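Local coordinates for hypothetical lipoprotein ymcC (Escherichia coli K12, PDB 2IN5), which is of unknown function but, as a membrane lipoprotein homologous to group 4 capsule protein B, may take part in capsule polysaccharide production, at residues A[87-92]-A[111-116]; A[103-108]-A[129-134]; A[149-154]-A[162-167]; A[177-182]-A[192-197]. One frame throughout, in Å; residues are numbered along the deposited sequence.

From the N terminus, contact 1 comes first: 87-92 pairs with 111-116 and closes a loop of 18 residues. Contact 2 crosses it, since 103-108 lies within that loop while its partner, 129-134, lies beyond it. Contacts 3 and 4 follow in series as hairpins, with 7 and 9 residues between their segments. Contacts 1, 3 and 4 pair neighbouring antiparallel strands; contact 2 lays the loop before strand 108-117 against strand 120-140. Contacts 2 and 3 meet where strands 120-140 and 143-156 lie side by side, with Gly134 O 2.7 Å from Val149 N, a probable hydrogen bond; contacts 3 and 4 join likewise through Thr166 O and Arg180 N, 2.8 Å apart. Between contacts 1 and 3, Arg111 and Glu152 form a long, weak ion pair.

Contact 1 (A[87-92]-A[111-116]); sequences LEVTNS and RDILWS
A classic beta bulge, in which Leu87 and Glu88 both face Leu114, marks the antiparallel pairing of strand 86-89 with strand 108-117. Leu114 O is the shared acceptor, taking the N-H of Leu87 as well as that of Glu88. Glu88 N lies 3.1 Å from Leu114 O, on a lone pair. The return bond, Leu114 N to Glu88 O, measures 2.9 Å. On the bulged side the Leu87 CB packs 4.0 Å from Leu114 CG, the two side chains passing at a slant.

Beyond the bulge, regular register resumes at the non-hydrogen-bonded pair of Val89 and Ile113, whose side chains run alongside each other with the two CG2 methyls 4.1 Å apart. The other methyl of Val89, CG1, lies 4.0 Å from Arg111 CG, while the guanidinium of Arg111 leads away to Ser128 OG. Strand 86-89 ends before Thr90, where a side chain takes over the role of a carbonyl. Thr90 OG1 sits between the backbone N and the carbonyl carbon (chi1 67°) and accepts from Asp112 N at 2.9 Å, nearly straight at 166°. Thr90 N returns a 3.0 Å bond to Asp112 O, and the Asp112 carboxylate reaches Thr125 through OD1.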
loop_
_atom_site.group_PDB
_atom_site.type_symbol
_atom_site.label_atom_id
_atom_site.label_comp_id
_atom_site.label_asym_id
_atom_site.label_seq_id
_atom_site.Cartn_x
_atom_site.Cartn_y
_atom_site.Cartn_z
ATOM N N LEU A 87 -15.497 -1.780 -6.020
ATOM C CA LEU A 87 -14.459 -2.730 -6.387
ATOM C C LEU A 87 -13.543 -2.287 -7.506
ATOM O O LEU A 87 -12.373 -2.663 -7.548
ATOM C CB LEU A 87 -15.083 -4.086 -6.747
ATOM C CG LEU A 87 -15.858 -4.794 -5.631
ATOM C CD1 LEU A 87 -16.349 -6.147 -6.126
ATOM C CD2 LEU A 87 -14.957 -4.967 -4.407
ATOM N N GLU A 88 -14.063 -1.496 -8.427
ATOM C CA GLU A 88 -13.225 -1.057 -9.515
ATOM C C GLU A 88 -13.827 0.108 -10.235
ATOM O O GLU A 88 -15.038 0.305 -10.225
ATOM C CB GLU A 88 -12.992 -2.185 -10.536
ATOM C CG GLU A 88 -11.936 -1.805 -11.577
ATOM C CD GLU A 88 -11.838 -2.729 -12.811
ATOM O OE1 GLU A 88 -10.788 -2.654 -13.491
ATOM O OE2 GLU A 88 -12.778 -3.497 -13.122
ATOM N N VAL A 89 -12.949 0.899 -10.834
ATOM C CA VAL A 89 -13.347 2.029 -11.646
ATOM C C VAL A 89 -12.379 1.933 -12.815
ATOM O O VAL A 89 -11.175 1.806 -12.619
ATOM C CB VAL A 89 -13.155 3.383 -10.933
ATOM C CG1 VAL A 89 -13.616 4.506 -11.865
ATOM C CG2 VAL A 89 -13.948 3.421 -9.638
ATOM N N THR A 90 -12.904 1.946 -14.030
ATOM C CA THR A 90 -12.036 1.857 -15.197
ATOM C C THR A 90 -11.741 3.240 -15.756
ATOM O O THR A 90 -12.332 4.238 -15.325
ATOM C CB THR A 90 -12.677 1.025 -16.340
ATOM O OG1 THR A 90 -13.815 1.725 -16.851
ATOM C CG2 THR A 90 -13.106 -0.346 -15.841
ATOM N N ASN A 91 -10.819 3.283 -16.716
ATOM C CA ASN A 91 -10.451 4.517 -17.408
ATOM C C ASN A 91 -10.323 5.678 -16.415
ATOM O O ASN A 91 -10.766 6.801 -16.682
ATOM C CB ASN A 91 -11.523 4.804 -18.468
ATOM C CG ASN A 91 -11.131 5.908 -19.439
ATOM O OD1 ASN A 91 -9.996 5.960 -19.930
ATOM N ND2 ASN A 91 -12.083 6.778 -19.748
ATOM N N SER A 92 -9.709 5.394 -15.271
ATOM C CA SER A 92 -9.537 6.399 -14.224
ATOM C C SER A 92 -8.430 7.392 -14.568
ATOM O O SER A 92 -8.315 8.454 -13.952
ATOM C CB SER A 92 -9.240 5.721 -12.884
ATOM O OG SER A 92 -8.032 4.996 -12.939
ATOM N N ARG A 111 -16.568 5.925 -17.959
ATOM C CA ARG A 111 -15.918 4.800 -17.307
ATOM C C ARG A 111 -16.962 3.837 -16.777
ATOM O O ARG A 111 -18.161 4.133 -16.777
ATOM C CB ARG A 111 -15.033 5.292 -16.153
ATOM C CG ARG A 111 -15.781 5.834 -14.938
ATOM C CD ARG A 111 -16.602 7.057 -15.283
ATOM N NE ARG A 111 -17.001 7.782 -14.085
ATOM C CZ ARG A 111 -17.618 8.959 -14.093
ATOM N NH1 ARG A 111 -17.913 9.558 -15.239
ATOM N NH2 ARG A 111 -17.937 9.542 -12.948
ATOM N N ASP A 112 -16.511 2.668 -16.348
ATOM C CA ASP A 112 -17.428 1.691 -15.785
ATOM C C ASP A 112 -17.015 1.499 -14.324
ATOM O O ASP A 112 -15.854 1.701 -13.975
ATOM C CB ASP A 112 -17.338 0.351 -16.540
ATOM C CG ASP A 112 -17.735 0.463 -18.011
ATOM O OD1 ASP A 112 -18.861 0.922 -18.314
ATOM O OD2 ASP A 112 -16.913 0.073 -18.870
ATOM N N ILE A 113 -17.965 1.144 -13.467
ATOM C CA ILE A 113 -17.641 0.900 -12.065
ATOM C C ILE A 113 -18.192 -0.462 -11.681
ATOM O O ILE A 113 -19.143 -0.958 -12.290
ATOM C CB ILE A 113 -18.245 1.985 -11.090
ATOM C CG1 ILE A 113 -19.761 2.059 -11.235
ATOM C CG2 ILE A 113 -17.653 3.368 -11.385
ATOM C CD1 ILE A 113 -20.391 2.977 -10.236
ATOM N N LEU A 114 -17.577 -1.059 -10.666
ATOM C CA LEU A 114 -17.981 -2.359 -10.157
ATOM C C LEU A 114 -18.067 -2.237 -8.651
ATOM O O LEU A 114 -17.074 -1.919 -8.009
ATOM C CB LEU A 114 -16.934 -3.416 -10.512
ATOM C CG LEU A 114 -17.174 -4.850 -10.018
ATOM C CD1 LEU A 114 -18.465 -5.408 -10.586
ATOM C CD2 LEU A 114 -15.997 -5.700 -10.412
ATOM N N TRP A 115 -19.233 -2.484 -8.075
ATOM C CA TRP A 115 -19.346 -2.378 -6.628
ATOM C C TRP A 115 -20.233 -3.486 -6.045
ATOM O O TRP A 115 -21.077 -4.046 -6.743
ATOM C CB TRP A 115 -19.883 -0.990 -6.273
ATOM C CG TRP A 115 -21.361 -0.816 -6.418
ATOM C CD1 TRP A 115 -22.285 -0.870 -5.418
ATOM C CD2 TRP A 115 -22.090 -0.559 -7.627
ATOM N NE1 TRP A 115 -23.548 -0.664 -5.925
ATOM C CE2 TRP A 115 -23.458 -0.468 -7.276
ATOM C CE3 TRP A 115 -21.723 -0.394 -8.970
ATOM C CZ2 TRP A 115 -24.456 -0.221 -8.212
ATOM C CZ3 TRP A 115 -22.713 -0.150 -9.906
ATOM C CH2 TRP A 115 -24.069 -0.065 -9.521
ATOM N N SER A 116 -20.032 -3.819 -4.776
ATOM C CA SER A 116 -20.851 -4.849 -4.156
ATOM C C SER A 116 -21.965 -4.214 -3.336
ATOM O O SER A 116 -21.773 -3.189 -2.691
ATOM C CB SER A 116 -20.002 -5.761 -3.272
ATOM O OG SER A 116 -19.483 -5.089 -2.148
#

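Contact 2 (A[103-108]-A[129-134]); sequences IKDGSR and TFSFAG
Ile103 meets the Phe130 ring at a slant, Ile103 CG2 3.9 Å from Phe130 CD1 and Ile103 CD1 3.9 Å from Phe130 CE1, so two separate methyls meet neighbouring ring carbons. An alanine in place of Ile103 would probably cost the ring these contacts at CD1 and CE1 and open a gap there, with Pro96 and Leu97 still against the ring.

The Asp105 carboxylate stands at about a right angle to the Phe132 side chain, with the carboxylate and ring planes 83° apart. Asp105 OD1 takes the N-H of Phe132 N at 2.7 Å, almost straight at 173°. Chi1 of Asp105 (-165°) sets CG anti to the backbone N, and the end of the side chain comes nearer the strand than its base. By contrast, Arg108 and Thr129 run alongside each other, Arg108 CD touching Thr129 CG2 at 3.4 Å.

Between these side chains the backbones are joined by Gly106 N to Phe130 O (2.9 Å) and Phe130 N to Ser107 O (2.7 Å). A type II turn from Lys104 to Ser107 brings the loop round, and Ser107 OG braces it by donating to Lys104 O.

The loop before strand 108-117 thus lies along one edge of strand 120-140, whose other edge bonds to strand 143-156; there Trp150 meets Phe132 edge-to-face and also touches Ile103.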
loop_
_atom_site.group_PDB
_atom_site.type_symbol
_atom_site.label_atom_id
_atom_site.label_comp_id
_atom_site.label_asym_id
_atom_site.label_seq_id
_atom_site.Cartn_x
_atom_site.Cartn_y
_atom_site.Cartn_z
ATOM N N ILE A 103 -9.262 21.858 -15.582
ATOM C CA ILE A 103 -10.578 21.405 -15.979
ATOM C C ILE A 103 -11.315 22.537 -16.673
ATOM O O ILE A 103 -11.457 23.625 -16.111
ATOM C CB ILE A 103 -11.402 20.963 -14.765
ATOM C CG1 ILE A 103 -10.709 19.796 -14.067
ATOM C CG2 ILE A 103 -12.814 20.601 -15.197
ATOM C CD1 ILE A 103 -11.454 19.290 -12.867
ATOM N N LYS A 104 -11.776 22.287 -17.895
ATOM C CA LYS A 104 -12.522 23.296 -18.639
ATOM C C LYS A 104 -14.005 22.998 -18.479
ATOM O O LYS A 104 -14.405 21.841 -18.377
ATOM C CB LYS A 104 -12.160 23.272 -20.132
ATOM C CG LYS A 104 -10.789 23.828 -20.485
ATOM C CD LYS A 104 -10.618 23.914 -22.000
ATOM C CE LYS A 104 -9.346 24.662 -22.400
ATOM N NZ LYS A 104 -8.125 24.038 -21.810
ATOM N N ASP A 105 -14.814 24.049 -18.441
ATOM C CA ASP A 105 -16.257 23.899 -18.302
ATOM C C ASP A 105 -16.747 23.047 -19.468
ATOM O O ASP A 105 -16.570 23.405 -20.630
ATOM C CB ASP A 105 -16.928 25.278 -18.326
ATOM C CG ASP A 105 -18.359 25.242 -17.832
ATOM O OD1 ASP A 105 -18.626 24.561 -16.820
ATOM O OD2 ASP A 105 -19.221 25.911 -18.440
ATOM N N GLY A 106 -17.348 21.908 -19.147
ATOM C CA GLY A 106 -17.843 21.017 -20.177
ATOM C C GLY A 106 -17.037 19.735 -20.310
ATOM O O GLY A 106 -17.277 18.953 -21.231
ATOM N N SER A 107 -16.079 19.524 -19.405
ATOM C CA SER A 107 -15.242 18.325 -19.421
ATOM C C SER A 107 -16.103 17.074 -19.279
ATOM O O SER A 107 -17.073 17.059 -18.523
ATOM C CB SER A 107 -14.213 18.361 -18.285
ATOM O OG SER A 107 -13.198 19.314 -18.524
ATOM N N ARG A 108 -15.743 16.024 -20.004
ATOM C CA ARG A 108 -16.516 14.800 -19.947
ATOM C C ARG A 108 -15.621 13.629 -19.575
ATOM O O ARG A 108 -14.396 13.726 -19.639
ATOM C CB ARG A 108 -17.220 14.562 -21.295
ATOM C CG ARG A 108 -18.030 15.779 -21.779
ATOM C CD ARG A 108 -19.267 15.416 -22.619
ATOM N NE ARG A 108 -18.961 14.576 -23.777
ATOM C CZ ARG A 108 -19.862 14.168 -24.674
ATOM N NH1 ARG A 108 -21.138 14.523 -24.556
ATOM N NH2 ARG A 108 -19.489 13.389 -25.686
ATOM N N THR A 129 -20.290 15.052 -17.098
ATOM C CA THR A 129 -19.754 16.300 -17.619
ATOM C C THR A 129 -19.571 17.261 -16.449
ATOM O O THR A 129 -20.436 17.370 -15.577
ATOM C CB THR A 129 -20.702 16.939 -18.670
ATOM O OG1 THR A 129 -21.901 17.387 -18.029
ATOM C CG2 THR A 129 -21.060 15.929 -19.747
ATOM N N PHE A 130 -18.434 17.943 -16.418
ATOM C CA PHE A 130 -18.161 18.887 -15.345
ATOM C C PHE A 130 -18.737 20.261 -15.651
ATOM O O PHE A 130 -18.615 20.757 -16.768
ATOM C CB PHE A 130 -16.656 18.999 -15.109
ATOM C CG PHE A 130 -16.083 17.879 -14.285
ATOM C CD1 PHE A 130 -15.186 18.154 -13.264
ATOM C CD2 PHE A 130 -16.431 16.554 -14.529
ATOM C CE1 PHE A 130 -14.640 17.132 -12.495
ATOM C CE2 PHE A 130 -15.890 15.525 -13.764
ATOM C CZ PHE A 130 -14.992 15.820 -12.743
ATOM N N SER A 131 -19.368 20.872 -14.657
ATOM C CA SER A 131 -19.960 22.188 -14.838
ATOM C C SER A 131 -19.465 23.118 -13.720
ATOM O O SER A 131 -19.652 22.832 -12.529
ATOM C CB SER A 131 -21.494 22.060 -14.835
ATOM O OG SER A 131 -22.144 23.230 -15.317
ATOM N N PHE A 132 -18.805 24.212 -14.111
ATOM C CA PHE A 132 -18.264 25.182 -13.155
ATOM C C PHE A 132 -19.415 25.873 -12.443
ATOM O O PHE A 132 -20.230 26.557 -13.064
ATOM C CB PHE A 132 -17.384 26.215 -13.866
ATOM C CG PHE A 132 -16.675 27.152 -12.926
ATOM C CD1 PHE A 132 -15.738 26.667 -12.014
ATOM C CD2 PHE A 132 -16.976 28.512 -12.914
ATOM C CE1 PHE A 132 -15.118 27.522 -11.100
ATOM C CE2 PHE A 132 -16.361 29.374 -12.005
ATOM C CZ PHE A 132 -15.431 28.878 -11.096
ATOM N N ALA A 133 -19.476 25.674 -11.131
ATOM C CA ALA A 133 -20.537 26.235 -10.309
ATOM C C ALA A 133 -20.110 27.529 -9.625
ATOM O O ALA A 133 -20.893 28.151 -8.906
ATOM C CB ALA A 133 -20.974 25.208 -9.276
ATOM N N GLY A 134 -18.860 27.924 -9.841
ATOM C CA GLY A 134 -18.380 29.158 -9.254
ATOM C C GLY A 134 -17.352 29.067 -8.142
ATOM O O GLY A 134 -16.733 28.032 -7.893
#

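Contact 3 (A[149-154]-A[162-167]); sequences VWQEEV and QWQNTF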
loop_
_atom_site.group_PDB
_atom_site.type_symbol
_atom_site.label_atom_id
_atom_site.label_comp_id
_atom_site.label_asym_id
_atom_site.label_seq_id
_atom_site.Cartn_x
_atom_site.Cartn_y
_atom_site.Cartn_z
ATOM N N VAL A 149 -15.730 25.579 -7.455
ATOM C CA VAL A 149 -16.742 24.558 -7.248
ATOM C C VAL A 149 -17.115 23.903 -8.568
ATOM O O VAL A 149 -17.637 24.555 -9.467
ATOM C CB VAL A 149 -18.018 25.147 -6.611
ATOM C CG1 VAL A 149 -19.043 24.045 -6.405
ATOM C CG2 VAL A 149 -17.679 25.819 -5.289
ATOM N N TRP A 150 -16.839 22.609 -8.686
ATOM C CA TRP A 150 -17.165 21.875 -9.898
ATOM C C TRP A 150 -18.307 20.899 -9.652
ATOM O O TRP A 150 -18.255 20.096 -8.729
ATOM C CB TRP A 150 -15.945 21.110 -10.382
ATOM C CG TRP A 150 -14.928 21.959 -11.057
ATOM C CD1 TRP A 150 -13.720 22.361 -10.559
ATOM C CD2 TRP A 150 -15.002 22.466 -12.387
ATOM N NE1 TRP A 150 -13.032 23.084 -11.503
ATOM C CE2 TRP A 150 -13.797 23.162 -12.637
ATOM C CE3 TRP A 150 -15.972 22.398 -13.396
ATOM C CZ2 TRP A 150 -13.536 23.783 -13.858
ATOM C CZ3 TRP A 150 -15.714 23.017 -14.605
ATOM C CH2 TRP A 150 -14.499 23.701 -14.828
ATOM N N GLN A 151 -19.338 20.987 -10.485
ATOM C CA GLN A 151 -20.499 20.113 -10.397
ATOM C C GLN A 151 -20.455 19.085 -11.521
ATOM O O GLN A 151 -20.589 19.445 -12.690
ATOM C CB GLN A 151 -21.776 20.927 -10.538
ATOM C CG GLN A 151 -21.966 21.931 -9.435
ATOM C CD GLN A 151 -22.731 21.362 -8.273
ATOM O OE1 GLN A 151 -22.593 20.182 -7.945
ATOM N NE2 GLN A 151 -23.536 22.201 -7.626
ATOM N N GLU A 152 -20.282 17.815 -11.166
ATOM C CA GLU A 152 -20.228 16.734 -12.142
ATOM C C GLU A 152 -21.594 16.081 -12.326
ATOM O O GLU A 152 -22.111 15.416 -11.416
ATOM C CB GLU A 152 -19.209 15.678 -11.700
ATOM C CG GLU A 152 -19.184 14.413 -12.554
ATOM C CD GLU A 152 -18.192 13.371 -12.041
ATOM O OE1 GLU A 152 -18.293 12.980 -10.855
ATOM O OE2 GLU A 152 -17.310 12.931 -12.820
ATOM N N GLU A 153 -22.183 16.285 -13.498
ATOM C CA GLU A 153 -23.481 15.690 -13.816
ATOM C C GLU A 153 -23.222 14.288 -14.366
ATOM O O GLU A 153 -22.671 14.127 -15.456
ATOM C CB GLU A 153 -24.223 16.545 -14.856
ATOM C CG GLU A 153 -24.548 17.968 -14.380
ATOM C CD GLU A 153 -25.310 17.988 -13.050
ATOM O OE1 GLU A 153 -26.362 17.306 -12.948
ATOM O OE2 GLU A 153 -24.861 18.693 -12.110
ATOM N N VAL A 154 -23.609 13.272 -13.606
ATOM C CA VAL A 154 -23.375 11.903 -14.042
ATOM C C VAL A 154 -24.658 11.191 -14.445
ATOM O O VAL A 154 -25.723 11.412 -13.862
ATOM C CB VAL A 154 -22.677 11.057 -12.933
ATOM C CG1 VAL A 154 -22.185 9.748 -13.514
ATOM C CG2 VAL A 154 -21.522 11.831 -12.318
ATOM N N GLN A 162 -29.361 9.153 -13.028
ATOM C CA GLN A 162 -28.544 10.357 -13.070
ATOM C C GLN A 162 -28.538 11.082 -11.735
ATOM O O GLN A 162 -29.571 11.259 -11.091
ATOM C CB GLN A 162 -29.005 11.316 -14.172
ATOM C CG GLN A 162 -30.424 11.817 -14.048
ATOM C CD GLN A 162 -30.747 12.889 -15.083
ATOM O OE1 GLN A 162 -31.917 13.119 -15.418
ATOM N NE2 GLN A 162 -29.707 13.559 -15.588
ATOM N N TRP A 163 -27.343 11.485 -11.324
ATOM C CA TRP A 163 -27.152 12.195 -10.076
ATOM C C TRP A 163 -26.037 13.209 -10.279
ATOM O O TRP A 163 -25.408 13.251 -11.341
ATOM C CB TRP A 163 -26.782 11.213 -8.969
ATOM C CG TRP A 163 -25.458 10.534 -9.160
ATOM C CD1 TRP A 163 -24.286 10.829 -8.521
ATOM C CD2 TRP A 163 -25.182 9.413 -10.009
ATOM N NE1 TRP A 163 -23.298 9.954 -8.912
ATOM C CE2 TRP A 163 -23.822 9.074 -9.824
ATOM C CE3 TRP A 163 -25.952 8.659 -10.909
ATOM C CZ2 TRP A 163 -23.214 8.007 -10.502
ATOM C CZ3 TRP A 163 -25.345 7.597 -11.583
ATOM C CH2 TRP A 163 -23.988 7.282 -11.373
ATOM N N GLN A 164 -25.792 14.023 -9.257
ATOM C CA GLN A 164 -24.753 15.048 -9.317
ATOM C C GLN A 164 -23.729 14.901 -8.200
ATOM O O GLN A 164 -24.094 14.689 -7.053
ATOM C CB GLN A 164 -25.397 16.437 -9.228
ATOM C CG GLN A 164 -24.423 17.576 -8.910
ATOM C CD GLN A 164 -25.137 18.888 -8.610
ATOM O OE1 GLN A 164 -25.434 19.671 -9.514
ATOM N NE2 GLN A 164 -25.435 19.119 -7.330
ATOM N N ASN A 165 -22.449 14.980 -8.551
ATOM C CA ASN A 165 -21.373 14.927 -7.564
ATOM C C ASN A 165 -20.818 16.338 -7.527
ATOM O O ASN A 165 -20.946 17.080 -8.497
ATOM C CB ASN A 165 -20.235 13.992 -7.981
ATOM C CG ASN A 165 -20.675 12.548 -8.140
ATOM O OD1 ASN A 165 -21.348 11.986 -7.274
ATOM N ND2 ASN A 165 -20.275 11.931 -9.245
ATOM N N THR A 166 -20.188 16.709 -6.421
ATOM C CA THR A 166 -19.618 18.044 -6.301
ATOM C C THR A 166 -18.198 17.934 -5.771
ATOM O O THR A 166 -17.921 17.136 -4.879
ATOM C CB THR A 166 -20.470 18.923 -5.357
ATOM O OG1 THR A 166 -21.833 18.915 -5.802
ATOM C CG2 THR A 166 -19.967 20.362 -5.364
ATOM N N PHE A 167 -17.295 18.730 -6.338
ATOM C CA PHE A 167 -15.894 18.719 -5.930
ATOM C C PHE A 167 -15.399 20.143 -5.685
ATOM O O PHE A 167 -15.459 20.987 -6.575
ATOM C CB PHE A 167 -15.039 18.060 -7.023
ATOM C CG PHE A 167 -15.426 16.641 -7.325
ATOM C CD1 PHE A 167 -14.963 15.594 -6.533
ATOM C CD2 PHE A 167 -16.298 16.353 -8.374
ATOM C CE1 PHE A 167 -15.364 14.279 -6.777
ATOM C CE2 PHE A 167 -16.704 15.049 -8.625
ATOM C CZ PHE A 167 -16.236 14.005 -7.823
HETATM O O HOH W 1 -27.434 14.840 -13.296
#
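Trp150 with Phe167, Glu152 with Asn165 and Val154 with Trp163 are the hydrogen-bonded pairs, each joined by two backbone bonds; Trp150 N to Phe167 O, for example, spans 3.0 Å at 173°.

Among the polar side chains, Thr166 OG1 donates to Gln151 OE1 at 2.6 Å, lying 37° above the plane of that carbonyl. An alanine in place of Gln151 would probably leave the Thr166 hydroxyl without this acceptor. Asn165 ND2 meets Glu152 OE1 at 2.8 Å on the anti side of the carboxylate, tilted out of its plane. OE1 thus has two partners, Asn165 and a salt bridge to Arg75, while OE2 takes a bond from Ser128 OG. Glu152 OE1 also lies at the edge of the Phe167 ring, 3.4 Å from Phe167 CE2.

The main apolar contact is CH-pi: Val154 CG1 stands over one face of the Trp163 six-membered ring, 4.0 Å from its centroid. A water donates to Glu153 OE1 and, weakly, to Trp163 O.

The continuous register, at 156° between strand directions, is that of a twisted antiparallel beta hairpin, strands 143-156 and 161-170.

Contact 4 (A[177-182]-A[192-197]); sequences RQSRQM and MTFLKP
Arg177 grips Phe194 O side-on at the end of the 176-182/189-194 hairpin away from its turn, where packing is tight. Arg177 NE lies 2.8 Å and Arg177 NH2 2.9 Å from Phe194 O, which stays close to the guanidinium plane. Bends at chi2 (-55°) and chi3 (-63°) fold CD and then NE back, so that NE meets this oxygen. Over one guanidinium face lies Pro197, with Pro197 CB 3.4 Å from Arg177 NH1. Phe194 N donates in return to Arg177 O, and the Phe194 ring turns its edge to the same carbonyl, Phe194 CD1 3.5 Å from Arg177 O. Ser179 N and Met192 O bond at 2.9 Å, and the selenomethionine methyl, Met192 CE, packs 3.4 Å from Ser179 OG.

The partly exposed face is looser: Gln178 and Thr193 run alongside each other, joined by a weak 3.3 Å bond from Gln178 NE2 to Thr193 OG1. In the loop after the strand, Lys196 packs on Gln6 of the second subunit.

With two donors on a single oxygen, the arginine's positive charge would probably polarise the Phe194 carbonyl and hold the chain where strand gives way to loop.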
loop_
_atom_site.group_PDB
_atom_site.type_symbol
_atom_site.label_atom_id
_atom_site.label_comp_id
_atom_site.label_asym_id
_atom_site.label_seq_id
_atom_site.Cartn_x
_atom_site.Cartn_y
_atom_site.Cartn_z
ATOM N N ARG A 177 -10.443 19.680 -1.750
ATOM C CA ARG A 177 -10.484 19.774 -0.296
ATOM C C ARG A 177 -11.766 19.204 0.275
ATOM O O ARG A 177 -11.883 18.973 1.477
ATOM C CB ARG A 177 -10.329 21.230 0.162
ATOM C CG ARG A 177 -8.969 21.845 -0.108
ATOM C CD ARG A 177 -7.832 21.022 0.484
ATOM N NE ARG A 177 -7.869 20.912 1.944
ATOM C CZ ARG A 177 -7.590 21.900 2.790
ATOM N NH1 ARG A 177 -7.247 23.100 2.333
ATOM N NH2 ARG A 177 -7.646 21.679 4.095
ATOM N N GLN A 178 -12.739 18.988 -0.593
ATOM C CA GLN A 178 -14.015 18.428 -0.176
ATOM C C GLN A 178 -14.675 17.822 -1.399
ATOM O O GLN A 178 -14.532 18.334 -2.501
ATOM C CB GLN A 178 -14.923 19.509 0.424
ATOM C CG GLN A 178 -16.266 18.963 0.860
ATOM C CD GLN A 178 -17.108 19.959 1.634
ATOM O OE1 GLN A 178 -17.940 20.666 1.063
ATOM N NE2 GLN A 178 -16.891 20.026 2.942
ATOM N N SER A 179 -15.390 16.725 -1.212
ATOM C CA SER A 179 -16.054 16.090 -2.338
ATOM C C SER A 179 -17.325 15.378 -1.906
ATOM O O SER A 179 -17.418 14.902 -0.778
ATOM C CB SER A 179 -15.111 15.080 -2.987
ATOM O OG SER A 179 -14.840 14.017 -2.092
ATOM N N ARG A 180 -18.311 15.343 -2.796
ATOM C CA ARG A 180 -19.555 14.637 -2.533
ATOM C C ARG A 180 -19.799 13.774 -3.763
ATOM O O ARG A 180 -19.901 14.296 -4.876
ATOM C CB ARG A 180 -20.736 15.594 -2.354
ATOM C CG ARG A 180 -20.537 16.676 -1.297
ATOM C CD ARG A 180 -21.791 16.865 -0.455
ATOM N NE ARG A 180 -23.006 16.872 -1.263
ATOM C CZ ARG A 180 -23.377 17.862 -2.073
ATOM N NH1 ARG A 180 -22.628 18.951 -2.195
ATOM N NH2 ARG A 180 -24.504 17.756 -2.771
ATOM N N GLN A 181 -19.889 12.459 -3.567
ATOM C CA GLN A 181 -20.116 11.533 -4.677
ATOM C C GLN A 181 -20.791 10.248 -4.232
ATOM O O GLN A 181 -20.933 9.996 -3.048
ATOM C CB GLN A 181 -18.782 11.193 -5.356
ATOM C CG GLN A 181 -17.816 10.413 -4.481
ATOM C CD GLN A 181 -16.377 10.535 -4.953
ATOM O OE1 GLN A 181 -16.032 10.157 -6.080
ATOM N NE2 GLN A 181 -15.528 11.077 -4.093
HETATM N N MSE A 182 -21.203 9.432 -5.196
HETATM C CA MSE A 182 -21.846 8.157 -4.905
HETATM C C MSE A 182 -20.799 7.064 -4.895
HETATM O O MSE A 182 -19.769 7.173 -5.561
HETATM C CB MSE A 182 -22.894 7.833 -5.968
HETATM C CG MSE A 182 -24.050 8.795 -5.993
HETATM SE SE MSE A 182 -25.093 8.724 -4.371
HETATM C CE MSE A 182 -26.749 9.434 -5.044
HETATM N N MSE A 192 -16.397 13.537 1.717
HETATM C CA MSE A 192 -15.028 13.568 2.205
HETATM C C MSE A 192 -14.498 14.990 2.328
HETATM O O MSE A 192 -14.669 15.805 1.420
HETATM C CB MSE A 192 -14.118 12.772 1.275
HETATM C CG MSE A 192 -14.543 11.329 1.110
HETATM SE SE MSE A 192 -13.241 10.297 0.133
HETATM C CE MSE A 192 -13.877 10.741 -1.638
ATOM N N THR A 193 -13.866 15.278 3.462
ATOM C CA THR A 193 -13.287 16.589 3.713
ATOM C C THR A 193 -11.819 16.368 4.059
ATOM O O THR A 193 -11.494 15.693 5.033
ATOM C CB THR A 193 -14.012 17.324 4.874
ATOM O OG1 THR A 193 -15.383 17.540 4.521
ATOM C CG2 THR A 193 -13.368 18.683 5.135
ATOM N N PHE A 194 -10.935 16.924 3.239
ATOM C CA PHE A 194 -9.504 16.767 3.445
ATOM C C PHE A 194 -8.969 17.910 4.275
ATOM O O PHE A 194 -8.917 19.046 3.820
ATOM C CB PHE A 194 -8.821 16.674 2.090
ATOM C CG PHE A 194 -9.429 15.643 1.208
ATOM C CD1 PHE A 194 -10.625 15.895 0.555
ATOM C CD2 PHE A 194 -8.861 14.387 1.101
ATOM C CE1 PHE A 194 -11.253 14.906 -0.192
ATOM C CE2 PHE A 194 -9.481 13.383 0.353
ATOM C CZ PHE A 194 -10.675 13.644 -0.290
ATOM N N LEU A 195 -8.577 17.580 5.501
ATOM C CA LEU A 195 -8.104 18.546 6.475
ATOM C C LEU A 195 -6.747 19.180 6.277
ATOM O O LEU A 195 -6.595 20.386 6.468
ATOM C CB LEU A 195 -8.146 17.936 7.876
ATOM C CG LEU A 195 -9.492 17.531 8.489
ATOM C CD1 LEU A 195 -10.505 18.667 8.398
ATOM C CD2 LEU A 195 -10.012 16.322 7.773
ATOM N N LYS A 196 -5.750 18.387 5.918
ATOM C CA LYS A 196 -4.428 18.958 5.748
ATOM C C LYS A 196 -4.283 19.607 4.384
ATOM O O LYS A 196 -4.382 18.948 3.351
ATOM C CB LYS A 196 -3.368 17.890 5.956
ATOM C CG LYS A 196 -1.974 18.388 5.774
ATOM C CD LYS A 196 -0.998 17.343 6.232
ATOM C CE LYS A 196 0.375 17.773 5.859
ATOM N NZ LYS A 196 0.509 19.190 6.269
ATOM N N PRO A 197 -4.058 20.928 4.370
ATOM C CA PRO A 197 -3.897 21.728 3.155
ATOM C C PRO A 197 -2.517 21.578 2.542
ATOM O O PRO A 197 -1.521 21.523 3.254
ATOM C CB PRO A 197 -4.152 23.142 3.653
ATOM C CG PRO A 197 -3.527 23.110 5.009
ATOM C CD PRO A 197 -4.026 21.791 5.567
#